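Local coordinates for cyclic dimeric GMP binding protein (Pseudomonas fluorescens, PDB 3PJV), which senses cytoplasmic c-di-GMP and relays the signal inside-out to its periplasmic domain, controlling periplasmic proteolysis, probably through the protease LapG, at the interface of chains A and B. Coordinates in Å, arbitrary orientation; residue numbers count along the deposited sequence, not the author numbering. Chains: chain A/B, Cyclic dimeric GMP binding protein.

The interface of chains A and B. Residues chain A 51-52, 54, 114-115; chain B 16-17, 20-21, 54.
A:Tyr54 and B:Tyr54 meet edge to face at the apolar centre of this two-fold symmetric pairing of LapD/MoxY periplasmic domains; the structure alone does not show whether the same dimer forms in the full-length receptor. The B:Tyr54 ring brings its CD2 edge onto one face of A:Tyr54, 3.7 Å from CD1 and toward the rim, with the planes 81° apart. On the opposite face of A:Tyr54 lies CB of A:Ser52, whose OG accepts a bond from the A:Tyr54 backbone N.

The far end of A:Tyr54 points at helix 7-32 of chain B. Its phenol OH sits over the centre of the B:His20 imidazole, 3.4 Å from CE1, while OE1 of B:Gln16 comes over the phenol end of the face that CB of A:Ser52 covers, the amide nearly perpendicular to the tyrosine ring. B:Gln16 bends at chi2 (-83°), laying its amide carbon 3.8 Å from CA of A:Ser52. An alanine in place of A:Tyr54 would probably open a gap between B:Tyr54 and B:His20, leaving that face of the imidazole without the phenol over its centre, and water 2 without its phenol partner.

Farther out, B:His20 has CG anti to the backbone N (chi1 179°), which carries ND1 to A:Ser114; OG lies in the imidazole plane, 2.8 Å from ND1. The same hydroxyl donates to a lone pair of the B:Leu17 carbonyl O at 3.1 Å, and together the two bonds would hold the hydroxyl's rotation against helix 7-32. CD2 of B:Leu17 packs on CB of A:Ser114.

At the rim A:His115 N donates to B:Tyr54 O (3.0 Å). Water 2 links that carbonyl to A:His115 O and the A:Tyr54 phenol, and water 1 joins B:Tyr54 OH to A:Tyr54 O.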
loop_
_atom_site.group_PDB
_atom_site.type_symbol
_atom_site.label_atom_id
_atom_site.label_comp_id
_atom_site.label_asym_id
_atom_site.label_seq_id
_atom_site.Cartn_x
_atom_site.Cartn_y
_atom_site.Cartn_z
ATOM N N ASP A 51 -3.091 -8.164 -6.009
ATOM C CA ASP A 51 -4.513 -7.897 -5.795
ATOM C C ASP A 51 -4.804 -6.665 -4.928
ATOM O O ASP A 51 -5.950 -6.228 -4.834
ATOM C CB ASP A 51 -5.214 -9.144 -5.254
ATOM C CG ASP A 51 -5.446 -10.195 -6.328
ATOM O OD1 ASP A 51 -5.218 -9.898 -7.521
ATOM O OD2 ASP A 51 -5.873 -11.315 -5.982
ATOM N N SER A 52 -3.773 -6.105 -4.300
ATOM C CA SER A 52 -3.925 -4.863 -3.537
ATOM C C SER A 52 -4.227 -3.681 -4.449
ATOM O O SER A 52 -4.838 -2.695 -4.029
ATOM C CB SER A 52 -2.649 -4.556 -2.750
ATOM O OG SER A 52 -1.542 -4.381 -3.624
ATOM N N TYR A 54 -1.757 -1.915 -5.628
ATOM C CA TYR A 54 -0.659 -0.965 -5.420
ATOM C C TYR A 54 0.369 -0.968 -6.551
ATOM O O TYR A 54 1.219 -0.073 -6.619
ATOM C CB TYR A 54 0.093 -1.232 -4.110
ATOM C CG TYR A 54 -0.754 -1.201 -2.856
ATOM C CD1 TYR A 54 -1.917 -0.449 -2.791
ATOM C CD2 TYR A 54 -0.380 -1.935 -1.733
ATOM C CE1 TYR A 54 -2.691 -0.429 -1.637
ATOM C CE2 TYR A 54 -1.144 -1.925 -0.583
ATOM C CZ TYR A 54 -2.297 -1.178 -0.537
ATOM O OH TYR A 54 -3.053 -1.174 0.611
ATOM N N SER A 114 -6.927 1.444 6.279
ATOM C CA SER A 114 -6.172 1.463 5.026
ATOM C C SER A 114 -6.822 2.375 3.999
ATOM O O SER A 114 -8.043 2.419 3.896
ATOM C CB SER A 114 -6.056 0.045 4.458
ATOM O OG SER A 114 -5.353 -0.772 5.373
ATOM N N HIS A 115 -6.012 3.099 3.238
ATOM C CA HIS A 115 -6.591 4.027 2.256
ATOM C C HIS A 115 -7.222 3.269 1.084
ATOM O O HIS A 115 -6.581 2.400 0.488
ATOM C CB HIS A 115 -5.530 5.017 1.755
ATOM C CG HIS A 115 -6.112 6.279 1.195
ATOM N ND1 HIS A 115 -6.787 6.320 -0.007
ATOM C CD2 HIS A 115 -6.146 7.542 1.688
ATOM C CE1 HIS A 115 -7.198 7.553 -0.237
ATOM N NE2 HIS A 115 -6.822 8.316 0.776
ATOM N N GLN B 16 -9.002 -7.245 1.552
ATOM C CA GLN B 16 -7.616 -6.829 1.389
ATOM C C GLN B 16 -7.311 -5.611 2.256
ATOM O O GLN B 16 -6.272 -5.557 2.906
ATOM C CB GLN B 16 -7.291 -6.550 -0.081
ATOM C CG GLN B 16 -5.817 -6.234 -0.337
ATOM C CD GLN B 16 -5.470 -4.776 -0.066
ATOM O OE1 GLN B 16 -4.355 -4.448 0.356
ATOM N NE2 GLN B 16 -6.431 -3.893 -0.312
ATOM N N LEU B 17 -8.226 -4.641 2.270
ATOM C CA LEU B 17 -8.053 -3.456 3.091
ATOM C C LEU B 17 -7.993 -3.829 4.568
ATOM O O LEU B 17 -7.185 -3.287 5.317
ATOM C CB LEU B 17 -9.178 -2.444 2.843
ATOM C CG LEU B 17 -9.202 -1.790 1.457
ATOM C CD1 LEU B 17 -10.452 -0.932 1.335
ATOM C CD2 LEU B 17 -7.949 -0.964 1.229
ATOM N N HIS B 20 -4.631 -5.719 5.343
ATOM C CA HIS B 20 -3.552 -4.740 5.254
ATOM C C HIS B 20 -3.524 -3.885 6.524
ATOM O O HIS B 20 -2.465 -3.653 7.104
ATOM C CB HIS B 20 -3.754 -3.867 4.008
ATOM C CG HIS B 20 -2.707 -2.811 3.819
ATOM N ND1 HIS B 20 -2.948 -1.475 4.069
ATOM C CD2 HIS B 20 -1.427 -2.887 3.385
ATOM C CE1 HIS B 20 -1.857 -0.777 3.805
ATOM N NE2 HIS B 20 -0.918 -1.610 3.392
ATOM N N ALA B 21 -4.695 -3.424 6.954
ATOM C CA ALA B 21 -4.788 -2.601 8.155
ATOM C C ALA B 21 -4.456 -3.407 9.415
ATOM O O ALA B 21 -3.755 -2.924 10.310
ATOM C CB ALA B 21 -6.170 -1.967 8.262
ATOM N N TYR B 54 0.153 3.346 2.888
ATOM C CA TYR B 54 -1.046 3.905 2.255
ATOM C C TYR B 54 -2.233 3.792 3.196
ATOM O O TYR B 54 -3.052 2.884 3.062
ATOM C CB TYR B 54 -1.355 3.147 0.966
ATOM C CG TYR B 54 -0.281 3.269 -0.105
ATOM C CD1 TYR B 54 0.576 4.372 -0.152
ATOM C CD2 TYR B 54 -0.149 2.297 -1.085
ATOM C CE1 TYR B 54 1.543 4.484 -1.142
ATOM C CE2 TYR B 54 0.799 2.405 -2.075
ATOM C CZ TYR B 54 1.650 3.494 -2.101
ATOM O OH TYR B 54 2.587 3.593 -3.102
HETATM O O HOH W 1 2.108 2.206 -5.319
HETATM O O HOH W 2 -4.263 0.995 1.138
#